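Long-range contacts in D-alanyl-D-alanine carboxypeptidase (Enterococcus faecalis V583, PDB 5ZHW), which removes the C-terminal D-alanine from peptidoglycan-derived pentapeptides as a metal-dependent D,D-carboxypeptidase of the M15B family linked to antibiotic resistance: residues R68-I73 with L142-D147; E159-L164 with N189-Y194. All coordinates share one frame; numbering follows the deposited sequence.

Contact 1 (R68-I73 with L142-D147); sequences RIDIRI and LGLAVD. With CU (copper (II) ion), chain C; DAL (D-alanine), chain E.
Asp70 and Gly143 meet where an Asx turn at the end of strand 68-70 docks on the loop leading into strand 145-150, which carries the metal ligand Asp147 of this M15B peptidase. The Asp70 backbone N donates to Gly143 O at 2.9 Å, a nearly straight bond (164°). A bridging water adds a second polar link, donating to Asp70 OD2 at 2.6 Å and to Leu142 O at 2.7 Å. Ile73 CD1 also rests on Gly143 O, and Ile73 CG2 packs 3.6 Å from Leu144 CD2. Further along, Ile69 CG2 touches Val146 CG1, the second apolar pair. Leu144 CD2 also lies 3.7 Å from Asp70 OD2. Gly143 has a positive phi (77°), a conformation that favours glycine. The Asp70 carboxylate, with CG anti to its own N (chi1 -176°), is gripped by Arg72: NE to OD1 and NH2 to OD2, a side-on salt bridge, while Arg72 N closes the Asx turn on OD1. Beyond the interface, Asp147 OD2 is salt-bridged to Arg98, and Asp147 OD1, together with His140 and His193, binds the copper ion at 1.9 Å.

Contact 2 (E159-L164 with N189-Y194); sequences EVYRWL and NEPWHY. With CU (copper (II) ion), chain C; DAL (D-alanine), chain E; DAL (D-alanine), chain D.
Tyr161, on helix 157-167, packs against Pro191 and Trp192 in the type I beta turn from Glu190 to His193, which leads into strand 193-196 of the central antiparallel sheet. The helix thereby packs against the turn that holds the metal ligand His193 and the probable proton donor/acceptor Glu190. Followed outward, Tyr161 CB lies 4.0 Å from Pro191 CB, and at CG the same proline carbon comes over one face of the ring, making a CH-pi contact 4.2 Å from the centroid and 26° off the normal. CD2 meets Pro191 CG, whereas CD1 on the other flank approaches Pro191 O at 3.4 Å. Further out, CE1 touches Trp192 CA and CB, and the hydroxyl OH sits 3.8 Å from Trp192 CE3; the two aromatic side chains run alongside each other, pointing the same way. OH also makes a weak hydrogen bond to Asn149. With CG of Trp192 wedged between its backbone N and carbonyl carbon (chi1 53°), the indole turns its edge to O of the D-alanine of chain E, while Pro191 CD and Glu190 CA lie over one of its faces.

One helical turn on, Leu164 crosses Tyr194 obliquely: its CB is 3.5 Å from Tyr194 CZ, and CD1 nears CE1. On the metal side of the turn, His193 ND1 binds the copper ion and its NE2 is bonded to Glu139 OE1, the two together holding the imidazole in its rotation. A water ties helix and turn together, donating to Tyr161 O and to Pro191 O and receiving the proton of Tyr194 OH at 2.6 Å.

The two contacts follow one another in the chain, contact 1 closing before contact 2 opens, with centres about 16 Å apart. They converge on one antiparallel sheet, in which strands 145-150 and 193-196 are neighbours: Val146 O and Tyr194 N, 2.9 Å apart, probably form a hydrogen bond between them. Contact 1 joins the small sheet of strands 60-62 and 68-70 to the approach to strand 145-150, whereas contact 2 sets helix 157-167, next in the chain, against the turn before strand 193-196. The two strands thus bring metal ligands from separate parts of the chain, Asp147 and His193, to one copper ion (zinc is the natural cofactor), whose coordination His140 and O of the chain E D-alanine complete.

Contact 1 (R68-I73 with L142-D147)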
ATOM      1  N   ARG A  68      -8.567  -5.814   8.139  1.00 26.70           N
ATOM      2  CA  ARG A  68      -9.650  -4.871   7.890  1.00 26.52           C
ATOM      3  C   ARG A  68      -9.278  -3.879   6.793  1.00 25.13           C
ATOM      4  O   ARG A  68      -8.103  -3.575   6.569  1.00 25.32           O
ATOM      5  CB  ARG A  68     -10.044  -4.146   9.175  1.00 27.66           C
ATOM      6  CG  ARG A  68     -10.687  -5.055  10.227  1.00 30.50           C
ATOM      7  CD  ARG A  68     -10.892  -4.332  11.565  1.00 31.61           C
ATOM      8  NE  ARG A  68      -9.618  -4.049  12.219  1.00 33.09           N
ATOM      9  CZ  ARG A  68      -9.414  -3.157  13.192  1.00 36.33           C
ATOM     10  NH1 ARG A  68     -10.407  -2.402  13.672  1.00 39.73           N
ATOM     11  NH2 ARG A  68      -8.188  -3.017  13.704  1.00 37.83           N
ATOM     12  N   ILE A  69     -10.307  -3.386   6.115  1.00 24.28           N
ATOM     13  CA  ILE A  69     -10.173  -2.415   5.056  1.00 25.60           C
ATOM     14  C   ILE A  69     -11.321  -1.422   5.156  1.00 27.01           C
ATOM     15  O   ILE A  69     -12.381  -1.733   5.724  1.00 25.26           O
ATOM     16  CB  ILE A  69     -10.242  -3.066   3.664  1.00 24.97           C
ATOM     17  CG1 ILE A  69     -11.505  -3.933   3.537  1.00 27.19           C
ATOM     18  CG2 ILE A  69      -8.997  -3.891   3.402  1.00 25.37           C
ATOM     19  CD1 ILE A  69     -11.803  -4.383   2.117  1.00 29.66           C
ATOM     20  N   ASP A  70     -11.112  -0.253   4.555  1.00 27.37           N
ATOM     21  CA  ASP A  70     -12.179   0.743   4.403  1.00 27.49           C
ATOM     22  C   ASP A  70     -13.329   0.066   3.629  1.00 26.68           C
ATOM     23  O   ASP A  70     -13.111  -0.532   2.586  1.00 25.49           O
ATOM     24  CB  ASP A  70     -11.620   1.958   3.641  1.00 29.17           C
ATOM     25  CG  ASP A  70     -12.625   3.097   3.510  1.00 29.30           C
ATOM     26  OD1 ASP A  70     -13.837   2.863   3.338  1.00 29.19           O
ATOM     27  OD2 ASP A  70     -12.183   4.242   3.573  1.00 32.14           O
ATOM     28  N   ILE A  71     -14.539   0.112   4.175  1.00 27.61           N
ATOM     29  CA  ILE A  71     -15.703  -0.533   3.549  1.00 28.53           C
ATOM     30  C   ILE A  71     -15.974  -0.050   2.112  1.00 28.46           C
ATOM     31  O   ILE A  71     -16.552  -0.782   1.295  1.00 26.05           O
ATOM     32  CB  ILE A  71     -16.973  -0.353   4.429  1.00 33.36           C
ATOM     33  CG1 ILE A  71     -18.099  -1.273   3.924  1.00 37.91           C
ATOM     34  CG2 ILE A  71     -17.404   1.126   4.476  1.00 31.70           C
ATOM     35  CD1 ILE A  71     -19.239  -1.489   4.904  1.00 41.55           C
ATOM     36  N   ARG A  72     -15.538   1.175   1.794  1.00 27.79           N
ATOM     37  CA  ARG A  72     -15.694   1.730   0.442  1.00 28.24           C
ATOM     38  C   ARG A  72     -14.885   1.004  -0.638  1.00 28.16           C
ATOM     39  O   ARG A  72     -15.293   0.998  -1.785  1.00 27.51           O
ATOM     40  CB  ARG A  72     -15.340   3.227   0.454  1.00 28.95           C
ATOM     41  CG  ARG A  72     -16.313   4.050   1.277  1.00 28.80           C
ATOM     42  CD  ARG A  72     -15.860   5.489   1.385  1.00 29.69           C
ATOM     43  NE  ARG A  72     -14.758   5.639   2.333  1.00 28.78           N
ATOM     44  CZ  ARG A  72     -14.269   6.814   2.718  1.00 31.95           C
ATOM     45  NH1 ARG A  72     -14.780   7.962   2.250  1.00 32.78           N
ATOM     46  NH2 ARG A  72     -13.258   6.848   3.572  1.00 30.59           N
ATOM     47  N   ILE A  73     -13.747   0.396  -0.277  1.00 28.02           N
ATOM     48  CA  ILE A  73     -12.919  -0.323  -1.256  1.00 28.51           C
ATOM     49  C   ILE A  73     -13.245  -1.825  -1.379  1.00 29.20           C
ATOM     50  O   ILE A  73     -12.743  -2.484  -2.283  1.00 29.24           O
ATOM     51  CB  ILE A  73     -11.393  -0.124  -1.001  1.00 27.79           C
ATOM     52  CG1 ILE A  73     -10.840  -1.069   0.078  1.00 28.73           C
ATOM     53  CG2 ILE A  73     -11.084   1.328  -0.687  1.00 27.56           C
ATOM     54  CD1 ILE A  73      -9.337  -0.959   0.267  1.00 28.56           C
ATOM     55  N   LEU A 142      -5.268   4.573   6.864  1.00 27.34           N
ATOM     56  CA  LEU A 142      -6.512   4.981   6.202  1.00 27.54           C
ATOM     57  C   LEU A 142      -7.497   3.845   5.960  1.00 27.91           C
ATOM     58  O   LEU A 142      -8.682   4.102   5.764  1.00 29.86           O
ATOM     59  CB  LEU A 142      -6.200   5.563   4.838  1.00 27.69           C
ATOM     60  CG  LEU A 142      -5.364   6.835   4.736  1.00 28.40           C
ATOM     61  CD1 LEU A 142      -4.816   6.918   3.324  1.00 28.96           C
ATOM     62  CD2 LEU A 142      -6.214   8.046   5.068  1.00 28.07           C
ATOM     63  N   GLY A 143      -7.011   2.607   5.895  1.00 25.81           N
ATOM     64  CA  GLY A 143      -7.815   1.502   5.399  1.00 24.83           C
ATOM     65  C   GLY A 143      -7.916   1.510   3.877  1.00 23.84           C
ATOM     66  O   GLY A 143      -8.714   0.772   3.331  1.00 22.94           O
ATOM     67  N   LEU A 144      -7.119   2.339   3.195  1.00 23.93           N
ATOM     68  CA  LEU A 144      -7.136   2.428   1.749  1.00 24.76           C
ATOM     69  C   LEU A 144      -6.028   1.627   1.099  1.00 24.28           C
ATOM     70  O   LEU A 144      -6.010   1.518  -0.124  1.00 24.44           O
ATOM     71  CB  LEU A 144      -7.048   3.903   1.291  1.00 26.34           C
ATOM     72  CG  LEU A 144      -8.297   4.762   1.532  1.00 27.41           C
ATOM     73  CD1 LEU A 144      -8.125   6.158   0.935  1.00 27.89           C
ATOM     74  CD2 LEU A 144      -9.532   4.095   0.954  1.00 27.38           C
ATOM     75  N   ALA A 145      -5.110   1.077   1.895  1.00 24.08           N
ATOM     76  CA  ALA A 145      -3.949   0.351   1.367  1.00 25.53           C
ATOM     77  C   ALA A 145      -3.976  -1.099   1.841  1.00 24.84           C
ATOM     78  O   ALA A 145      -4.319  -1.381   2.990  1.00 24.62           O
ATOM     79  CB  ALA A 145      -2.657   1.007   1.833  1.00 26.22           C
ATOM     80  N   VAL A 146      -3.608  -2.001   0.947  1.00 23.83           N
ATOM     81  CA  VAL A 146      -3.406  -3.406   1.289  1.00 23.34           C
ATOM     82  C   VAL A 146      -2.042  -3.856   0.811  1.00 24.63           C
ATOM     83  O   VAL A 146      -1.599  -3.444  -0.274  1.00 24.58           O
ATOM     84  CB  VAL A 146      -4.490  -4.329   0.695  1.00 23.22           C
ATOM     85  CG1 VAL A 146      -5.820  -4.108   1.411  1.00 24.86           C
ATOM     86  CG2 VAL A 146      -4.662  -4.140  -0.786  1.00 23.02           C
ATOM     87  N   ASP A 147      -1.368  -4.660   1.645  1.00 24.69           N
ATOM     88  CA  ASP A 147      -0.193  -5.389   1.236  1.00 25.32           C
ATOM     89  C   ASP A 147      -0.677  -6.741   0.795  1.00 25.31           C
ATOM     90  O   ASP A 147      -1.297  -7.471   1.567  1.00 24.67           O
ATOM     91  CB  ASP A 147       0.818  -5.546   2.365  1.00 26.17           C
ATOM     92  CG  ASP A 147       1.402  -4.236   2.805  1.00 24.38           C
ATOM     93  OD1 ASP A 147       1.431  -3.274   2.011  1.00 26.09           O
ATOM     94  OD2 ASP A 147       1.817  -4.155   3.964  1.00 24.71           O
TER
HETATM   95 CU    CU C 301       1.973  -1.581   2.746  1.00 27.27          CU
HETATM   96  N   DAL E 303       5.272  -2.444   6.144  1.00 57.65           N
HETATM   97  CA  DAL E 303       5.425  -2.512   4.672  1.00 58.32           C
HETATM   98  CB  DAL E 303       6.898  -2.557   4.223  1.00 58.37           C
HETATM   99  C   DAL E 303       4.668  -1.362   3.971  1.00 53.37           C
HETATM  100  O   DAL E 303       3.903  -1.642   3.053  1.00 42.16           O
HETATM  101  O   HOH W   1     -10.185   5.738   4.276  1.00 36.44           O

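Contact 2 (E159-L164 with N189-Y194)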
ATOM      1  N   GLU A 159       4.676 -13.966  -9.265  1.00 35.40           N
ATOM      2  CA  GLU A 159       3.498 -14.125 -10.126  1.00 36.61           C
ATOM      3  C   GLU A 159       2.352 -13.199  -9.687  1.00 34.41           C
ATOM      4  O   GLU A 159       1.648 -12.652 -10.534  1.00 32.01           O
ATOM      5  CB  GLU A 159       3.012 -15.584 -10.150  1.00 39.35           C
ATOM      6  CG  GLU A 159       4.009 -16.533 -10.810  1.00 42.10           C
ATOM      7  CD  GLU A 159       3.777 -18.020 -10.522  1.00 46.92           C
ATOM      8  OE1 GLU A 159       3.055 -18.384  -9.554  1.00 45.88           O
ATOM      9  OE2 GLU A 159       4.351 -18.841 -11.285  1.00 52.18           O
ATOM     10  N   VAL A 160       2.175 -13.037  -8.373  1.00 31.71           N
ATOM     11  CA  VAL A 160       1.177 -12.104  -7.841  1.00 31.87           C
ATOM     12  C   VAL A 160       1.575 -10.643  -8.106  1.00 29.00           C
ATOM     13  O   VAL A 160       0.755  -9.854  -8.553  1.00 28.51           O
ATOM     14  CB  VAL A 160       0.896 -12.363  -6.340  1.00 33.10           C
ATOM     15  CG1 VAL A 160       0.050 -11.245  -5.722  1.00 32.25           C
ATOM     16  CG2 VAL A 160       0.174 -13.700  -6.183  1.00 33.15           C
ATOM     17  N   TYR A 161       2.827 -10.308  -7.844  1.00 29.31           N
ATOM     18  CA  TYR A 161       3.322  -8.946  -8.026  1.00 32.14           C
ATOM     19  C   TYR A 161       3.241  -8.518  -9.487  1.00 34.77           C
ATOM     20  O   TYR A 161       2.813  -7.405  -9.766  1.00 35.44           O
ATOM     21  CB  TYR A 161       4.758  -8.782  -7.506  1.00 31.08           C
ATOM     22  CG  TYR A 161       4.942  -9.127  -6.040  1.00 31.60           C
ATOM     23  CD1 TYR A 161       3.899  -8.957  -5.115  1.00 32.30           C
ATOM     24  CD2 TYR A 161       6.165  -9.607  -5.560  1.00 31.49           C
ATOM     25  CE1 TYR A 161       4.061  -9.281  -3.782  1.00 33.24           C
ATOM     26  CE2 TYR A 161       6.342  -9.916  -4.203  1.00 31.59           C
ATOM     27  CZ  TYR A 161       5.278  -9.758  -3.324  1.00 34.02           C
ATOM     28  OH  TYR A 161       5.376 -10.043  -1.981  1.00 36.08           O
ATOM     29  N   ARG A 162       3.609  -9.418 -10.402  1.00 35.47           N
ATOM     30  CA  ARG A 162       3.467  -9.180 -11.842  1.00 36.34           C
ATOM     31  C   ARG A 162       2.012  -9.000 -12.250  1.00 32.35           C
ATOM     32  O   ARG A 162       1.679  -8.054 -12.956  1.00 28.99           O
ATOM     33  CB  ARG A 162       4.087 -10.330 -12.650  1.00 41.36           C
ATOM     34  CG  ARG A 162       4.170 -10.053 -14.140  1.00 48.01           C
ATOM     35  CD  ARG A 162       5.112 -11.011 -14.862  1.00 57.06           C
ATOM     36  NE  ARG A 162       4.482 -12.307 -15.151  1.00 64.99           N
ATOM     37  CZ  ARG A 162       4.724 -13.465 -14.519  1.00 72.15           C
ATOM     38  NH1 ARG A 162       5.593 -13.558 -13.503  1.00 75.55           N
ATOM     39  NH2 ARG A 162       4.068 -14.560 -14.904  1.00 71.44           N
ATOM     40  N   TRP A 163       1.138  -9.910 -11.816  1.00 30.18           N
ATOM     41  CA  TRP A 163      -0.267  -9.803 -12.175  1.00 29.49           C
ATOM     42  C   TRP A 163      -0.856  -8.449 -11.692  1.00 29.04           C
ATOM     43  O   TRP A 163      -1.575  -7.772 -12.430  1.00 28.22           O
ATOM     44  CB  TRP A 163      -1.077 -10.992 -11.633  1.00 28.39           C
ATOM     45  CG  TRP A 163      -2.462 -10.991 -12.141  1.00 27.76           C
ATOM     46  CD1 TRP A 163      -2.925 -11.636 -13.252  1.00 27.35           C
ATOM     47  CD2 TRP A 163      -3.572 -10.291 -11.595  1.00 27.22           C
ATOM     48  NE1 TRP A 163      -4.256 -11.399 -13.418  1.00 25.97           N
ATOM     49  CE2 TRP A 163      -4.683 -10.562 -12.425  1.00 27.14           C
ATOM     50  CE3 TRP A 163      -3.748  -9.468 -10.474  1.00 27.33           C
ATOM     51  CZ2 TRP A 163      -5.955 -10.022 -12.185  1.00 26.77           C
ATOM     52  CZ3 TRP A 163      -5.020  -8.925 -10.244  1.00 27.89           C
ATOM     53  CH2 TRP A 163      -6.104  -9.209 -11.096  1.00 25.97           C
ATOM     54  N   LEU A 164      -0.556  -8.076 -10.447  1.00 29.48           N
ATOM     55  CA  LEU A 164      -1.065  -6.834  -9.883  1.00 28.94           C
ATOM     56  C   LEU A 164      -0.569  -5.611 -10.674  1.00 31.14           C
ATOM     57  O   LEU A 164      -1.356  -4.714 -11.034  1.00 28.47           O
ATOM     58  CB  LEU A 164      -0.660  -6.694  -8.417  1.00 28.23           C
ATOM     59  CG  LEU A 164      -1.320  -7.668  -7.425  1.00 28.12           C
ATOM     60  CD1 LEU A 164      -0.492  -7.791  -6.161  1.00 28.54           C
ATOM     61  CD2 LEU A 164      -2.758  -7.276  -7.110  1.00 26.54           C
ATOM     62  N   ASN A 189      11.075   0.135  -3.293  1.00 36.26           N
ATOM     63  CA  ASN A 189      10.283  -0.740  -4.126  1.00 36.70           C
ATOM     64  C   ASN A 189       9.541  -1.694  -3.200  1.00 34.67           C
ATOM     65  O   ASN A 189      10.159  -2.497  -2.513  1.00 36.99           O
ATOM     66  CB  ASN A 189      11.185  -1.497  -5.117  1.00 35.58           C
ATOM     67  CG  ASN A 189      10.409  -2.432  -6.040  1.00 38.12           C
ATOM     68  OD1 ASN A 189       9.210  -2.270  -6.276  1.00 35.93           O
ATOM     69  ND2 ASN A 189      11.111  -3.419  -6.584  1.00 40.32           N
ATOM     70  N   GLU A 190       8.221  -1.537  -3.145  1.00 33.48           N
ATOM     71  CA  GLU A 190       7.338  -2.390  -2.361  1.00 32.86           C
ATOM     72  C   GLU A 190       6.262  -2.952  -3.301  1.00 32.79           C
ATOM     73  O   GLU A 190       5.144  -2.390  -3.387  1.00 30.75           O
ATOM     74  CB  GLU A 190       6.725  -1.578  -1.234  1.00 33.94           C
ATOM     75  CG  GLU A 190       7.775  -1.141  -0.229  1.00 37.18           C
ATOM     76  CD  GLU A 190       7.197  -0.411   0.973  1.00 38.58           C
ATOM     77  OE1 GLU A 190       5.969  -0.145   1.016  1.00 39.80           O
ATOM     78  OE2 GLU A 190       7.996  -0.117   1.875  1.00 37.74           O
ATOM     79  N   PRO A 191       6.611  -4.031  -4.054  1.00 31.25           N
ATOM     80  CA  PRO A 191       5.686  -4.580  -5.068  1.00 31.01           C
ATOM     81  C   PRO A 191       4.424  -5.202  -4.492  1.00 27.96           C
ATOM     82  O   PRO A 191       3.534  -5.531  -5.248  1.00 28.10           O
ATOM     83  CB  PRO A 191       6.534  -5.629  -5.829  1.00 32.00           C
ATOM     84  CG  PRO A 191       7.677  -5.946  -4.913  1.00 32.51           C
ATOM     85  CD  PRO A 191       7.911  -4.736  -4.050  1.00 31.85           C
ATOM     86  N   TRP A 192       4.370  -5.360  -3.168  1.00 28.13           N
ATOM     87  CA  TRP A 192       3.169  -5.794  -2.436  1.00 28.08           C
ATOM     88  C   TRP A 192       2.157  -4.679  -2.051  1.00 26.64           C
ATOM     89  O   TRP A 192       1.009  -4.980  -1.778  1.00 26.75           O
ATOM     90  CB  TRP A 192       3.576  -6.550  -1.159  1.00 28.72           C
ATOM     91  CG  TRP A 192       4.515  -5.771  -0.325  1.00 29.46           C
ATOM     92  CD1 TRP A 192       4.202  -4.785   0.533  1.00 28.18           C
ATOM     93  CD2 TRP A 192       5.947  -5.869  -0.324  1.00 30.16           C
ATOM     94  NE1 TRP A 192       5.333  -4.261   1.083  1.00 29.53           N
ATOM     95  CE2 TRP A 192       6.424  -4.912   0.572  1.00 30.63           C
ATOM     96  CE3 TRP A 192       6.864  -6.681  -0.993  1.00 32.32           C
ATOM     97  CZ2 TRP A 192       7.796  -4.742   0.835  1.00 31.45           C
ATOM     98  CZ3 TRP A 192       8.227  -6.513  -0.735  1.00 32.34           C
ATOM     99  CH2 TRP A 192       8.674  -5.551   0.170  1.00 31.65           C
ATOM    100  N   HIS A 193       2.566  -3.416  -2.023  1.00 26.55           N
ATOM    101  CA  HIS A 193       1.713  -2.349  -1.455  1.00 26.00           C
ATOM    102  C   HIS A 193       0.862  -1.665  -2.530  1.00 25.10           C
ATOM    103  O   HIS A 193       1.379  -0.936  -3.386  1.00 25.27           O
ATOM    104  CB  HIS A 193       2.557  -1.331  -0.708  1.00 24.93           C
ATOM    105  CG  HIS A 193       1.765  -0.265  -0.006  1.00 25.42           C
ATOM    106  ND1 HIS A 193       1.689  -0.174   1.369  1.00 24.44           N
ATOM    107  CD2 HIS A 193       1.063   0.792  -0.491  1.00 25.29           C
ATOM    108  CE1 HIS A 193       0.961   0.885   1.691  1.00 25.88           C
ATOM    109  NE2 HIS A 193       0.570   1.487   0.580  1.00 23.92           N
ATOM    110  N   TYR A 194      -0.442  -1.895  -2.437  1.00 23.99           N
ATOM    111  CA  TYR A 194      -1.434  -1.373  -3.366  1.00 24.70           C
ATOM    112  C   TYR A 194      -2.409  -0.418  -2.657  1.00 24.61           C
ATOM    113  O   TYR A 194      -2.866  -0.705  -1.548  1.00 23.20           O
ATOM    114  CB  TYR A 194      -2.140  -2.538  -4.092  1.00 23.69           C
ATOM    115  CG  TYR A 194      -1.251  -2.979  -5.207  1.00 25.21           C
ATOM    116  CD1 TYR A 194      -0.133  -3.800  -4.973  1.00 26.84           C
ATOM    117  CD2 TYR A 194      -1.428  -2.469  -6.477  1.00 25.65           C
ATOM    118  CE1 TYR A 194       0.740  -4.130  -6.006  1.00 26.37           C
ATOM    119  CE2 TYR A 194      -0.563  -2.786  -7.502  1.00 27.75           C
ATOM    120  CZ  TYR A 194       0.516  -3.617  -7.275  1.00 27.20           C
ATOM    121  OH  TYR A 194       1.328  -3.890  -8.354  1.00 27.15           O
TER
HETATM  122 CU    CU C 301       1.973  -1.581   2.746  1.00 27.27          CU
HETATM  123  N   DAL E 303       5.272  -2.444   6.144  1.00 57.65           N
HETATM  124  CA  DAL E 303       5.425  -2.512   4.672  1.00 58.32           C
HETATM  125  CB  DAL E 303       6.898  -2.557   4.223  1.00 58.37           C
HETATM  126  C   DAL E 303       4.668  -1.362   3.971  1.00 53.37           C
HETATM  127  O   DAL E 303       3.903  -1.642   3.053  1.00 42.16           O
HETATM  128  N   DAL D 302       4.936  -0.105   4.441  1.00 57.18           N
HETATM  129  CA  DAL D 302       4.325   1.166   3.930  1.00 48.79           C
HETATM  130  CB  DAL D 302       5.394   2.136   3.359  1.00 46.71           C
HETATM  131  C   DAL D 302       3.633   1.876   5.096  1.00 39.13           C
HETATM  132  O   DAL D 302       4.190   1.871   6.162  1.00 28.57           O
HETATM  133  OXT DAL D 302       2.597   2.489   4.868  1.00 44.63           O
HETATM  134  O   HOH W   2       3.479  -5.312  -7.888  1.00 29.40           O